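Local coordinates for histone-lysine N-methyltransferase, H3 lysine-9 specific SUVH4 (Arabidopsis thaliana, PDB 4QEO), which adds methyl groups to histone H3, a mark of transcriptional repression, and binds methylated DNA, at residues V111-Y116 against T178-T183; V331-P336 against R347-R352; K55-L60 against D89-E94. One frame throughout, in Å; residues are numbered along the deposited sequence.

Following the chain from the N terminus, interaction 3 (55-60 with 89-94) closes first, across 28 intervening residues that include helix 72-78. Interaction 1 (111-116 with 178-183) comes next, over a loop of 61 residues. Interaction 2 (331-336 with 347-352) closes last, around only ten. The three loops follow in series, so none nests in or crosses another. Interactions 3 and 1 belong to the SRA domain and share a sheet through the neighbouring strands 88-91 and 106-112; their nearest atoms are about 6 Å apart, and interaction 1 meets DNA chain B, interaction 3 chain C. Interaction 2 lies in the pre-SET region, its centre about 35 Å from that of interaction 1.

Interaction 1: V111-Y116 against T178-T183; sequences VMSGQY and TKRVYT. With nucleotides of chain B.
The flipped-out base of 5CM7 of chain B lies over one face of the Y116 ring, its methyl carbon C5A 3.7 Å above the plane and offset toward the rim; H134 also stacks with this tyrosine. The Y182 ring is met at its edge, in plane, by S113 OG and by OP2 of DT9 of chain B. At the edge of the R180 guanidinium lie Y182 CZ and the phosphate of DA8 of chain B.

The two segments touch lightly and meet mainly through the DNA. S113 N and Q115 N both donate to O2 of 5CM7, a two-pronged grip that alone cannot tell cytosine from thymine. Y116 OH reaches that nucleotide's OP2 at 2.7 Å. S113 OG, beside its own backbone N (chi1 -72°), donates to DA8 OP1 at 2.7 Å, while R180 NH2 lies 2.5 Å from DA8 OP2. Y182 OH accepts from R180 NH2 at 2.9 Å and donates to DT9 OP2 at 2.6 Å, so the arginine fixes the phenol and probably polarises it. Q115 NE2 folds back onto S113 O, its OE1 being taken by K140. The V111 and Y182 side chains cross at about a right angle, V111 CG1 4.2 Å from Y182 CD2.

Base flipping is the hallmark of SRA domains. Here strands 106-112 and 180-197 flank strand 165-172 in the sheet, and helix 72-78 packs on V111 and Y182.

Interaction 2: V331-P336 against R347-R352; sequences VFECGP and RTSQKR. With ZN (zinc ion), chain F; ZN (zinc ion), chain G.
Strand 331-332 runs out into an extended stretch, E333 to G335, that passes alongside a short 3-10 turn at 348-350. The CA atoms of E333 and R347 come within 5.5 Å, and the turn is held by Q350 N donating to R347 O. This turn presents S349 N toward the strand end, where the E333 carboxylate receives it.

E333 extends beyond CG, and its OE2 takes two donors from above the carboxylate plane, S349 N at 2.9 Å and S349 OG at 2.8 Å. Its OE1 meets Q350 NE2 tip to tip and also forms a salt bridge with R483, so a buried acid is well paid for. An alanine here would remove both oxygens and would probably leave S349 N, Q350 and R483 without a shared acceptor, loosening the turn. Next in the chain, C334 SG bridges two zinc ions, 2.5 Å from that of chain F and 2.2 Å from that of chain G, as part of the triangular three-zinc, nine-cysteine cluster of the pre-SET domain. C334 O accepts from Q350 NE2 at 2.8 Å, nearly along the C=O axis. R347, extended from CG to NE, lays one guanidinium face over C334 CB. Its NH2 donates to G335 O at 2.8 Å, while NH1 bonds Q350 OE1 on an in-plane lone pair, 3.1 Å away, holding that amide the right way round for its NE2 to reach both acceptors.

Interaction 3: K55-L60 against D89-E94; sequences KIIGDL and DYMSME. With nucleotides of chain C.
The apolar part of the contact is M91 against I57 and the aliphatic chain of K55, the residue that buries most. M91 runs extended beyond CG, and its methyl carbon CE settles 4.0 Å from I57 CG1, the two chains crossing at about a right angle. CE also lies against K55 O, and nearer its root M91 CG touches K55 CB at 3.8 Å. A long, unbranched thioether suits this place, reaching past the lysine to the isoleucine, which itself rests on L106 and V108 of strand 106-112.

The K55 chain stays nearly straight as far as CE, which brushes Y90 O at 3.2 Å, and then bends (chi4 63°) so that the ammonium sits between the protein and the DNA. NZ is 4.0 Å from D89 OD1, too far for a salt bridge, although the opposite charges would still attract. D89 OD2 is held by N82 N.

Water carries the polar link. One water accepts from K55 NZ at 2.6 Å and lies beside D89 OD1. A second accepts from S92 N and donates to Y90 O, and donates also to OP2 of DA11 of chain C at 2.5 Å; its bond from K55 NZ is weak. A long side chain ending in a positive charge suits a place near a phosphate, probably linked to it partly through these waters, though each bridge has a weak side.

Direct DNA contacts are looser: OP1 of DC12 of chain C lies in plane at the edge of the Y90 ring, and S92 CB meets OP2 of DC12 at 3.4 Å. S92 OG accepts from E94 N, forming an ST turn. Hydrated, sequence-independent contacts to a backbone are typical of protein-DNA interfaces, and here an SRA domain makes them where strand 88-91 ends beside chain C.

Interaction 1: V111-Y116 against T178-T183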
loop_
_atom_site.group_PDB
_atom_site.type_symbol
_atom_site.label_atom_id
_atom_site.label_comp_id
_atom_site.label_asym_id
_atom_site.label_seq_id
_atom_site.Cartn_x
_atom_site.Cartn_y
_atom_site.Cartn_z
ATOM N N VAL A 111 -3.964 1.493 21.618
ATOM C CA VAL A 111 -2.735 1.349 20.857
ATOM C C VAL A 111 -1.564 1.181 21.820
ATOM O O VAL A 111 -1.383 1.989 22.735
ATOM C CB VAL A 111 -2.483 2.603 19.983
ATOM C CG1 VAL A 111 -1.164 2.472 19.239
ATOM C CG2 VAL A 111 -3.651 2.824 19.009
ATOM N N MET A 112 -0.761 0.142 21.610
ATOM C CA MET A 112 0.438 -0.066 22.415
ATOM C C MET A 112 1.662 0.287 21.581
ATOM O O MET A 112 1.965 -0.380 20.589
ATOM C CB MET A 112 0.555 -1.539 22.859
ATOM C CG MET A 112 -0.708 -2.190 23.382
ATOM S SD MET A 112 -0.555 -4.009 23.537
ATOM C CE MET A 112 1.061 -4.142 24.311
ATOM N N SER A 113 2.375 1.332 21.977
ATOM C CA SER A 113 3.469 1.822 21.150
ATOM C C SER A 113 4.722 1.923 21.979
ATOM O O SER A 113 5.698 2.523 21.551
ATOM C CB SER A 113 3.115 3.184 20.564
ATOM O OG SER A 113 2.137 3.010 19.554
ATOM N N GLY A 114 4.678 1.339 23.171
ATOM C CA GLY A 114 5.851 1.263 24.028
ATOM C C GLY A 114 6.249 2.606 24.614
ATOM O O GLY A 114 7.414 2.839 24.920
ATOM N N GLN A 115 5.280 3.498 24.779
ATOM C CA GLN A 115 5.580 4.844 25.265
ATOM C C GLN A 115 5.420 5.002 26.778
ATOM O O GLN A 115 5.925 5.956 27.369
ATOM C CB GLN A 115 4.685 5.836 24.542
ATOM C CG GLN A 115 4.760 5.662 23.042
ATOM C CD GLN A 115 6.082 6.149 22.524
ATOM O OE1 GLN A 115 6.488 7.258 22.833
ATOM N NE2 GLN A 115 6.781 5.316 21.771
ATOM N N TYR A 116 4.702 4.082 27.409
ATOM C CA TYR A 116 4.503 4.158 28.862
ATOM C C TYR A 116 5.411 3.143 29.538
ATOM O O TYR A 116 5.367 1.967 29.218
ATOM C CB TYR A 116 3.037 3.873 29.211
ATOM C CG TYR A 116 2.115 5.085 29.137
ATOM C CD1 TYR A 116 1.910 5.782 27.923
ATOM C CD2 TYR A 116 1.448 5.533 30.270
ATOM C CE1 TYR A 116 1.059 6.888 27.861
ATOM C CE2 TYR A 116 0.595 6.632 30.219
ATOM C CZ TYR A 116 0.398 7.297 29.016
ATOM O OH TYR A 116 -0.451 8.378 28.998
ATOM N N THR A 178 9.533 3.460 5.406
ATOM C CA THR A 178 8.524 3.353 6.455
ATOM C C THR A 178 9.165 3.191 7.802
ATOM O O THR A 178 9.747 2.197 8.092
ATOM C CB THR A 178 7.678 2.123 6.221
ATOM O OG1 THR A 178 7.422 1.979 4.827
ATOM C CG2 THR A 178 6.380 2.206 6.995
ATOM N N LYS A 179 9.098 4.204 8.614
ATOM C CA LYS A 179 9.655 4.124 9.922
ATOM C C LYS A 179 8.913 3.241 10.924
ATOM O O LYS A 179 9.495 2.567 11.728
ATOM C CB LYS A 179 9.842 5.525 10.441
ATOM C CG LYS A 179 10.904 6.303 9.670
ATOM C CD LYS A 179 12.266 6.092 10.288
ATOM C CE LYS A 179 13.265 7.126 9.826
ATOM N NZ LYS A 179 12.990 8.412 10.500
ATOM N N ARG A 180 7.599 3.337 10.877
ATOM C CA ARG A 180 6.718 2.652 11.804
ATOM C C ARG A 180 5.459 2.073 11.168
ATOM O O ARG A 180 4.955 2.588 10.213
ATOM C CB ARG A 180 6.354 3.564 12.949
ATOM C CG ARG A 180 6.101 2.780 14.210
ATOM C CD ARG A 180 6.711 3.393 15.453
ATOM N NE ARG A 180 5.619 3.904 16.204
ATOM C CZ ARG A 180 5.710 4.573 17.329
ATOM N NH1 ARG A 180 6.891 4.806 17.864
ATOM N NH2 ARG A 180 4.618 4.995 17.889
ATOM N N VAL A 181 4.994 0.965 11.706
ATOM C CA VAL A 181 3.789 0.344 11.247
ATOM C C VAL A 181 2.949 -0.092 12.448
ATOM O O VAL A 181 3.487 -0.399 13.475
ATOM C CB VAL A 181 4.115 -0.825 10.335
ATOM C CG1 VAL A 181 4.699 -1.961 11.098
ATOM C CG2 VAL A 181 2.901 -1.291 9.607
ATOM N N TYR A 182 1.640 -0.081 12.297
ATOM C CA TYR A 182 0.732 -0.436 13.381
ATOM C C TYR A 182 -0.069 -1.658 12.955
ATOM O O TYR A 182 -0.736 -1.625 11.933
ATOM C CB TYR A 182 -0.190 0.746 13.681
ATOM C CG TYR A 182 0.567 1.935 14.223
ATOM C CD1 TYR A 182 1.059 2.924 13.370
ATOM C CD2 TYR A 182 0.812 2.060 15.587
ATOM C CE1 TYR A 182 1.779 4.020 13.868
ATOM C CE2 TYR A 182 1.527 3.148 16.093
ATOM C CZ TYR A 182 2.007 4.122 15.232
ATOM O OH TYR A 182 2.718 5.205 15.741
ATOM N N THR A 183 0.005 -2.750 13.708
ATOM C CA THR A 183 -0.762 -3.928 13.318
ATOM C C THR A 183 -1.923 -4.116 14.272
ATOM O O THR A 183 -1.739 -4.137 15.493
ATOM C CB THR A 183 0.091 -5.207 13.316
ATOM O OG1 THR A 183 0.530 -5.477 14.658
ATOM C CG2 THR A 183 1.296 -5.029 12.398
ATOM N N1 5CM B 7 0.580 4.764 24.653
ATOM C C2 5CM B 7 1.279 3.612 25.033
ATOM N N3 5CM B 7 0.931 2.887 26.097
ATOM C C4 5CM B 7 -0.088 3.228 26.839
ATOM C C5 5CM B 7 -0.828 4.429 26.465
ATOM C C5A 5CM B 7 -1.980 4.847 27.298
ATOM C C6 5CM B 7 -0.435 5.162 25.377
ATOM O O2 5CM B 7 2.207 3.218 24.391
ATOM N N4 5CM B 7 -0.450 2.542 27.886
ATOM C "C1'" 5CM B 7 1.057 5.550 23.539
ATOM C "C2'" 5CM B 7 0.111 6.071 22.472
ATOM C "C3'" 5CM B 7 0.857 7.299 22.009
ATOM C "C4'" 5CM B 7 1.372 7.861 23.318
ATOM O "O4'" 5CM B 7 1.595 6.723 24.115
ATOM O "O3'" 5CM B 7 1.989 6.961 21.226
ATOM C "C5'" 5CM B 7 0.479 8.902 24.001
ATOM O "O5'" 5CM B 7 -0.850 8.527 24.249
ATOM P P 5CM B 7 -1.699 9.105 25.422
ATOM O OP1 5CM B 7 -2.852 8.282 25.559
ATOM O OP2 5CM B 7 -0.862 9.375 26.535
ATOM P P DA B 8 1.947 6.602 19.733
ATOM O OP1 DA B 8 1.108 5.479 19.461
ATOM O OP2 DA B 8 3.292 6.586 19.283
ATOM O "O5'" DA B 8 1.180 7.775 19.009
ATOM C "C5'" DA B 8 1.820 9.016 18.783
ATOM C "C4'" DA B 8 1.616 9.452 17.358
ATOM O "O4'" DA B 8 1.754 10.874 17.290
ATOM C "C3'" DA B 8 2.665 8.914 16.401
ATOM O "O3'" DA B 8 2.118 8.853 15.085
ATOM C "C2'" DA B 8 3.797 9.903 16.582
ATOM C "C1'" DA B 8 3.095 11.199 16.985
ATOM N N9 DA B 8 3.645 11.911 18.132
ATOM C C8 DA B 8 4.229 11.409 19.263
ATOM N N7 DA B 8 4.569 12.325 20.132
ATOM C C5 DA B 8 4.165 13.510 19.541
ATOM C C6 DA B 8 4.240 14.850 19.957
ATOM N N6 DA B 8 4.759 15.235 21.120
ATOM N N1 DA B 8 3.741 15.789 19.133
ATOM C C2 DA B 8 3.222 15.405 17.966
ATOM N N3 DA B 8 3.086 14.182 17.468
ATOM C C4 DA B 8 3.587 13.269 18.313
ATOM P P DT B 9 2.793 8.196 13.857
ATOM O OP1 DT B 9 1.807 7.947 12.872
ATOM O OP2 DT B 9 3.627 7.135 14.321
ATOM O "O5'" DT B 9 3.726 9.368 13.344
ATOM C "C5'" DT B 9 3.171 10.512 12.694
ATOM C "C4'" DT B 9 4.194 11.615 12.556
ATOM O "O4'" DT B 9 4.454 12.211 13.823
ATOM C "C3'" DT B 9 5.566 11.205 12.019
ATOM O "O3'" DT B 9 5.629 11.476 10.630
ATOM C "C2'" DT B 9 6.542 12.085 12.779
ATOM C "C1'" DT B 9 5.675 12.895 13.724
ATOM N N1 DT B 9 6.193 13.047 15.078
ATOM C C2 DT B 9 6.278 14.309 15.614
ATOM O O2 DT B 9 5.997 15.314 14.993
ATOM N N3 DT B 9 6.719 14.349 16.907
ATOM C C4 DT B 9 7.058 13.279 17.703
ATOM O O4 DT B 9 7.417 13.468 18.851
ATOM C C5 DT B 9 6.922 11.985 17.085
ATOM C C7 DT B 9 7.288 10.766 17.868
ATOM C C6 DT B 9 6.487 11.934 15.825
#

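Interaction 2: V331-P336 against R347-R352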
loop_
_atom_site.group_PDB
_atom_site.type_symbol
_atom_site.label_atom_id
_atom_site.label_comp_id
_atom_site.label_asym_id
_atom_site.label_seq_id
_atom_site.Cartn_x
_atom_site.Cartn_y
_atom_site.Cartn_z
ATOM N N VAL A 331 0.770 10.670 -17.722
ATOM C CA VAL A 331 1.731 11.478 -16.981
ATOM C C VAL A 331 2.813 11.935 -17.960
ATOM O O VAL A 331 3.282 11.149 -18.780
ATOM C CB VAL A 331 2.354 10.680 -15.784
ATOM C CG1 VAL A 331 3.588 11.378 -15.231
ATOM C CG2 VAL A 331 1.333 10.475 -14.678
ATOM N N PHE A 332 3.176 13.212 -17.897
ATOM C CA PHE A 332 4.197 13.767 -18.778
ATOM C C PHE A 332 5.493 13.987 -18.015
ATOM O O PHE A 332 5.633 14.953 -17.265
ATOM C CB PHE A 332 3.736 15.090 -19.382
ATOM C CG PHE A 332 2.636 14.952 -20.400
ATOM C CD1 PHE A 332 2.928 14.674 -21.727
ATOM C CD2 PHE A 332 1.313 15.128 -20.038
ATOM C CE1 PHE A 332 1.916 14.565 -22.673
ATOM C CE2 PHE A 332 0.297 15.021 -20.978
ATOM C CZ PHE A 332 0.602 14.741 -22.298
ATOM N N GLU A 333 6.433 13.076 -18.209
ATOM C CA GLU A 333 7.710 13.155 -17.536
ATOM C C GLU A 333 8.724 13.932 -18.355
ATOM O O GLU A 333 8.614 14.042 -19.584
ATOM C CB GLU A 333 8.254 11.755 -17.249
ATOM C CG GLU A 333 7.650 11.102 -16.009
ATOM C CD GLU A 333 8.294 9.766 -15.656
ATOM O OE1 GLU A 333 9.210 9.313 -16.376
ATOM O OE2 GLU A 333 7.878 9.162 -14.650
ATOM N N CYS A 334 9.717 14.461 -17.654
ATOM C CA CYS A 334 10.885 15.032 -18.297
ATOM C C CYS A 334 11.587 13.951 -19.124
ATOM O O CYS A 334 11.547 12.757 -18.790
ATOM C CB CYS A 334 11.822 15.647 -17.255
ATOM S SG CYS A 334 11.166 17.152 -16.429
ATOM N N GLY A 335 12.207 14.373 -20.219
ATOM C CA GLY A 335 12.783 13.442 -21.169
ATOM C C GLY A 335 14.204 13.780 -21.588
ATOM O O GLY A 335 14.879 14.565 -20.934
ATOM N N PRO A 336 14.662 13.174 -22.688
ATOM C CA PRO A 336 16.035 13.258 -23.204
ATOM C C PRO A 336 16.527 14.686 -23.487
ATOM O O PRO A 336 17.723 14.963 -23.336
ATOM C CB PRO A 336 15.959 12.451 -24.509
ATOM C CG PRO A 336 14.870 11.446 -24.245
ATOM C CD PRO A 336 13.840 12.221 -23.460
ATOM N N ARG A 347 11.073 12.864 -13.257
ATOM C CA ARG A 347 11.545 11.651 -13.902
ATOM C C ARG A 347 11.317 10.431 -12.994
ATOM O O ARG A 347 12.005 9.425 -13.140
ATOM C CB ARG A 347 13.041 11.770 -14.227
ATOM C CG ARG A 347 13.406 12.944 -15.148
ATOM C CD ARG A 347 14.910 13.003 -15.350
ATOM N NE ARG A 347 15.356 14.049 -16.276
ATOM C CZ ARG A 347 15.469 13.885 -17.593
ATOM N NH1 ARG A 347 15.127 12.736 -18.154
ATOM N NH2 ARG A 347 15.917 14.875 -18.358
ATOM N N THR A 348 10.366 10.517 -12.063
ATOM C CA THR A 348 10.153 9.419 -11.096
ATOM C C THR A 348 10.211 7.970 -11.631
ATOM O O THR A 348 10.956 7.153 -11.087
ATOM C CB THR A 348 8.891 9.646 -10.249
ATOM O OG1 THR A 348 9.111 10.775 -9.399
ATOM C CG2 THR A 348 8.563 8.410 -9.376
ATOM N N SER A 349 9.486 7.654 -12.707
ATOM C CA SER A 349 9.451 6.264 -13.181
ATOM C C SER A 349 10.699 5.820 -13.945
ATOM O O SER A 349 10.820 4.653 -14.322
ATOM C CB SER A 349 8.204 5.989 -14.023
ATOM O OG SER A 349 8.340 6.530 -15.317
ATOM N N GLN A 350 11.630 6.743 -14.164
ATOM C CA GLN A 350 12.838 6.429 -14.922
ATOM C C GLN A 350 13.946 5.947 -13.999
ATOM O O GLN A 350 14.994 5.482 -14.442
ATOM C CB GLN A 350 13.326 7.660 -15.692
ATOM C CG GLN A 350 12.387 8.112 -16.801
ATOM C CD GLN A 350 12.649 9.555 -17.250
ATOM O OE1 GLN A 350 13.799 10.017 -17.313
ATOM N NE2 GLN A 350 11.580 10.265 -17.568
ATOM N N LYS A 351 13.719 6.081 -12.705
ATOM C CA LYS A 351 14.779 5.799 -11.761
ATOM C C LYS A 351 14.953 4.299 -11.524
ATOM O O LYS A 351 14.134 3.478 -11.962
ATOM C CB LYS A 351 14.557 6.599 -10.476
ATOM C CG LYS A 351 14.637 8.099 -10.763
ATOM C CD LYS A 351 14.408 8.968 -9.540
ATOM C CE LYS A 351 14.539 10.450 -9.912
ATOM N NZ LYS A 351 14.429 11.335 -8.717
ATOM N N ARG A 352 16.040 3.950 -10.854
ATOM C CA ARG A 352 16.418 2.560 -10.688
ATOM C C ARG A 352 15.440 1.855 -9.759
ATOM O O ARG A 352 14.754 2.497 -8.960
ATOM C CB ARG A 352 17.821 2.479 -10.114
ATOM C CG ARG A 352 17.912 3.132 -8.775
ATOM C CD ARG A 352 19.345 3.282 -8.349
ATOM N NE ARG A 352 19.432 3.798 -6.989
ATOM C CZ ARG A 352 20.576 4.100 -6.390
ATOM N NH1 ARG A 352 21.717 3.930 -7.043
ATOM N NH2 ARG A 352 20.578 4.564 -5.147
HETATM ZN ZN ZN F . 11.175 18.511 -18.505
HETATM ZN ZN ZN G . 12.778 17.755 -15.020
#

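Interaction 3: K55-L60 against D89-E94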
loop_
_atom_site.group_PDB
_atom_site.type_symbol
_atom_site.label_atom_id
_atom_site.label_comp_id
_atom_site.label_asym_id
_atom_site.label_seq_id
_atom_site.Cartn_x
_atom_site.Cartn_y
_atom_site.Cartn_z
ATOM N N LYS A 55 -18.342 5.133 16.565
ATOM C CA LYS A 55 -17.595 4.089 17.246
ATOM C C LYS A 55 -18.273 2.726 17.189
ATOM O O LYS A 55 -19.496 2.625 17.097
ATOM C CB LYS A 55 -17.247 4.525 18.662
ATOM C CG LYS A 55 -16.284 5.683 18.596
ATOM C CD LYS A 55 -15.677 6.000 19.904
ATOM C CE LYS A 55 -14.469 6.873 19.692
ATOM N NZ LYS A 55 -14.860 8.149 19.091
ATOM N N ILE A 56 -17.446 1.688 17.188
ATOM C CA ILE A 56 -17.900 0.317 17.026
ATOM C C ILE A 56 -17.167 -0.558 18.044
ATOM O O ILE A 56 -15.942 -0.471 18.187
ATOM C CB ILE A 56 -17.621 -0.196 15.585
ATOM C CG1 ILE A 56 -18.432 0.610 14.560
ATOM C CG2 ILE A 56 -17.922 -1.683 15.465
ATOM C CD1 ILE A 56 -18.033 0.340 13.107
ATOM N N ILE A 57 -17.926 -1.370 18.769
ATOM C CA ILE A 57 -17.345 -2.399 19.629
ATOM C C ILE A 57 -17.077 -3.651 18.820
ATOM O O ILE A 57 -17.958 -4.120 18.113
ATOM C CB ILE A 57 -18.332 -2.792 20.744
ATOM C CG1 ILE A 57 -18.452 -1.654 21.753
ATOM C CG2 ILE A 57 -17.878 -4.084 21.439
ATOM C CD1 ILE A 57 -19.669 -1.786 22.676
ATOM N N GLY A 58 -15.879 -4.202 18.912
ATOM C CA GLY A 58 -15.585 -5.433 18.197
ATOM C C GLY A 58 -14.855 -5.197 16.886
ATOM O O GLY A 58 -14.169 -4.194 16.727
ATOM N N ASP A 59 -15.001 -6.118 15.934
ATOM C CA ASP A 59 -14.264 -6.005 14.676
ATOM C C ASP A 59 -14.961 -5.050 13.727
ATOM O O ASP A 59 -16.184 -4.944 13.760
ATOM C CB ASP A 59 -14.126 -7.377 14.010
ATOM C CG ASP A 59 -12.960 -8.169 14.553
ATOM O OD1 ASP A 59 -11.842 -7.618 14.590
ATOM O OD2 ASP A 59 -13.154 -9.330 14.960
ATOM N N LEU A 60 -14.182 -4.346 12.899
ATOM C CA LEU A 60 -14.748 -3.536 11.817
ATOM C C LEU A 60 -14.706 -4.364 10.531
ATOM O O LEU A 60 -13.681 -4.961 10.208
ATOM C CB LEU A 60 -13.978 -2.207 11.634
ATOM C CG LEU A 60 -14.328 -0.985 12.515
ATOM C CD1 LEU A 60 -14.306 -1.309 14.005
ATOM C CD2 LEU A 60 -13.406 0.216 12.240
ATOM N N ASP A 89 -9.109 4.886 22.694
ATOM C CA ASP A 89 -10.288 5.415 22.027
ATOM C C ASP A 89 -11.544 4.814 22.666
ATOM O O ASP A 89 -11.637 3.592 22.852
ATOM C CB ASP A 89 -10.227 5.065 20.532
ATOM C CG ASP A 89 -10.980 6.068 19.687
ATOM O OD1 ASP A 89 -11.097 7.233 20.137
ATOM O OD2 ASP A 89 -11.439 5.701 18.588
ATOM N N TYR A 90 -12.495 5.666 23.031
ATOM C CA TYR A 90 -13.688 5.184 23.730
ATOM C C TYR A 90 -14.970 5.909 23.360
ATOM O O TYR A 90 -14.947 7.030 22.859
ATOM C CB TYR A 90 -13.482 5.240 25.241
ATOM C CG TYR A 90 -13.266 6.627 25.835
ATOM C CD1 TYR A 90 -14.338 7.370 26.294
ATOM C CD2 TYR A 90 -11.986 7.174 25.955
ATOM C CE1 TYR A 90 -14.163 8.611 26.862
ATOM C CE2 TYR A 90 -11.793 8.435 26.525
ATOM C CZ TYR A 90 -12.896 9.139 26.976
ATOM O OH TYR A 90 -12.758 10.372 27.549
ATOM N N MET A 91 -16.090 5.233 23.575
ATOM C CA MET A 91 -17.405 5.834 23.427
ATOM C C MET A 91 -17.622 6.706 24.631
ATOM O O MET A 91 -17.563 6.219 25.767
ATOM C CB MET A 91 -18.497 4.756 23.396
ATOM C CG MET A 91 -18.494 3.885 22.149
ATOM S SD MET A 91 -19.717 2.571 22.363
ATOM C CE MET A 91 -19.756 1.972 20.686
ATOM N N SER A 92 -17.868 7.988 24.376
ATOM C CA SER A 92 -18.167 8.958 25.425
ATOM C C SER A 92 -19.627 8.836 25.841
ATOM O O SER A 92 -20.362 8.001 25.304
ATOM C CB SER A 92 -17.930 10.368 24.894
ATOM O OG SER A 92 -18.921 10.693 23.923
ATOM N N MET A 93 -20.059 9.694 26.765
ATOM C CA MET A 93 -21.449 9.680 27.241
ATOM C C MET A 93 -22.471 9.959 26.132
ATOM O O MET A 93 -23.657 9.723 26.321
ATOM C CB MET A 93 -21.666 10.685 28.388
ATOM C CG MET A 93 -20.716 10.542 29.557
ATOM S SD MET A 93 -20.702 8.878 30.255
ATOM C CE MET A 93 -22.390 8.708 30.851
ATOM N N GLU A 94 -22.023 10.454 24.984
ATOM C CA GLU A 94 -22.939 10.692 23.867
ATOM C C GLU A 94 -23.591 9.382 23.396
ATOM O O GLU A 94 -24.679 9.372 22.812
ATOM C CB GLU A 94 -22.200 11.362 22.709
ATOM C CG GLU A 94 -23.094 11.769 21.552
ATOM C CD GLU A 94 -22.459 11.493 20.206
ATOM O OE1 GLU A 94 -21.439 12.138 19.879
ATOM O OE2 GLU A 94 -22.976 10.618 19.480
ATOM P P DA C 11 -14.575 12.065 22.014
ATOM O OP1 DA C 11 -13.180 12.206 21.703
ATOM O OP2 DA C 11 -15.342 10.962 21.497
ATOM O "O5'" DA C 11 -14.721 12.260 23.578
ATOM C "C5'" DA C 11 -13.581 12.441 24.400
ATOM C "C4'" DA C 11 -13.942 13.215 25.646
ATOM O "O4'" DA C 11 -13.784 14.619 25.392
ATOM C "C3'" DA C 11 -15.375 13.032 26.132
ATOM O "O3'" DA C 11 -15.358 12.924 27.550
ATOM C "C2'" DA C 11 -16.065 14.308 25.697
ATOM C "C1'" DA C 11 -14.943 15.316 25.778
ATOM N N9 DA C 11 -15.072 16.473 24.901
ATOM C C8 DA C 11 -15.931 16.647 23.849
ATOM N N7 DA C 11 -15.796 17.798 23.244
ATOM C C5 DA C 11 -14.782 18.428 23.949
ATOM C C6 DA C 11 -14.172 19.682 23.806
ATOM N N6 DA C 11 -14.506 20.563 22.867
ATOM N N1 DA C 11 -13.204 20.011 24.681
ATOM C C2 DA C 11 -12.871 19.130 25.625
ATOM N N3 DA C 11 -13.370 17.922 25.862
ATOM C C4 DA C 11 -14.331 17.626 24.974
ATOM P P DC C 12 -16.566 12.337 28.320
ATOM O OP1 DC C 12 -16.038 11.136 28.881
ATOM O OP2 DC C 12 -17.837 12.339 27.636
ATOM O "O5'" DC C 12 -16.620 13.445 29.437
ATOM C "C5'" DC C 12 -15.406 13.992 29.919
ATOM C "C4'" DC C 12 -15.644 15.444 30.241
ATOM O "O4'" DC C 12 -15.713 16.210 29.019
ATOM C "C3'" DC C 12 -16.966 15.701 30.971
ATOM O "O3'" DC C 12 -16.685 16.509 32.110
ATOM C "C2'" DC C 12 -17.770 16.515 29.978
ATOM C "C1'" DC C 12 -16.656 17.215 29.247
ATOM N N1 DC C 12 -17.012 17.832 27.970
ATOM C C2 DC C 12 -16.391 19.024 27.609
ATOM O O2 DC C 12 -15.508 19.484 28.340
ATOM N N3 DC C 12 -16.755 19.637 26.465
ATOM C C4 DC C 12 -17.716 19.115 25.708
ATOM N N4 DC C 12 -18.035 19.748 24.581
ATOM C C5 DC C 12 -18.374 17.904 26.059
ATOM C C6 DC C 12 -18.014 17.316 27.202
HETATM O O HOH W 1 -16.994 9.026 21.629
HETATM O O HOH W 2 -12.828 9.610 19.618
#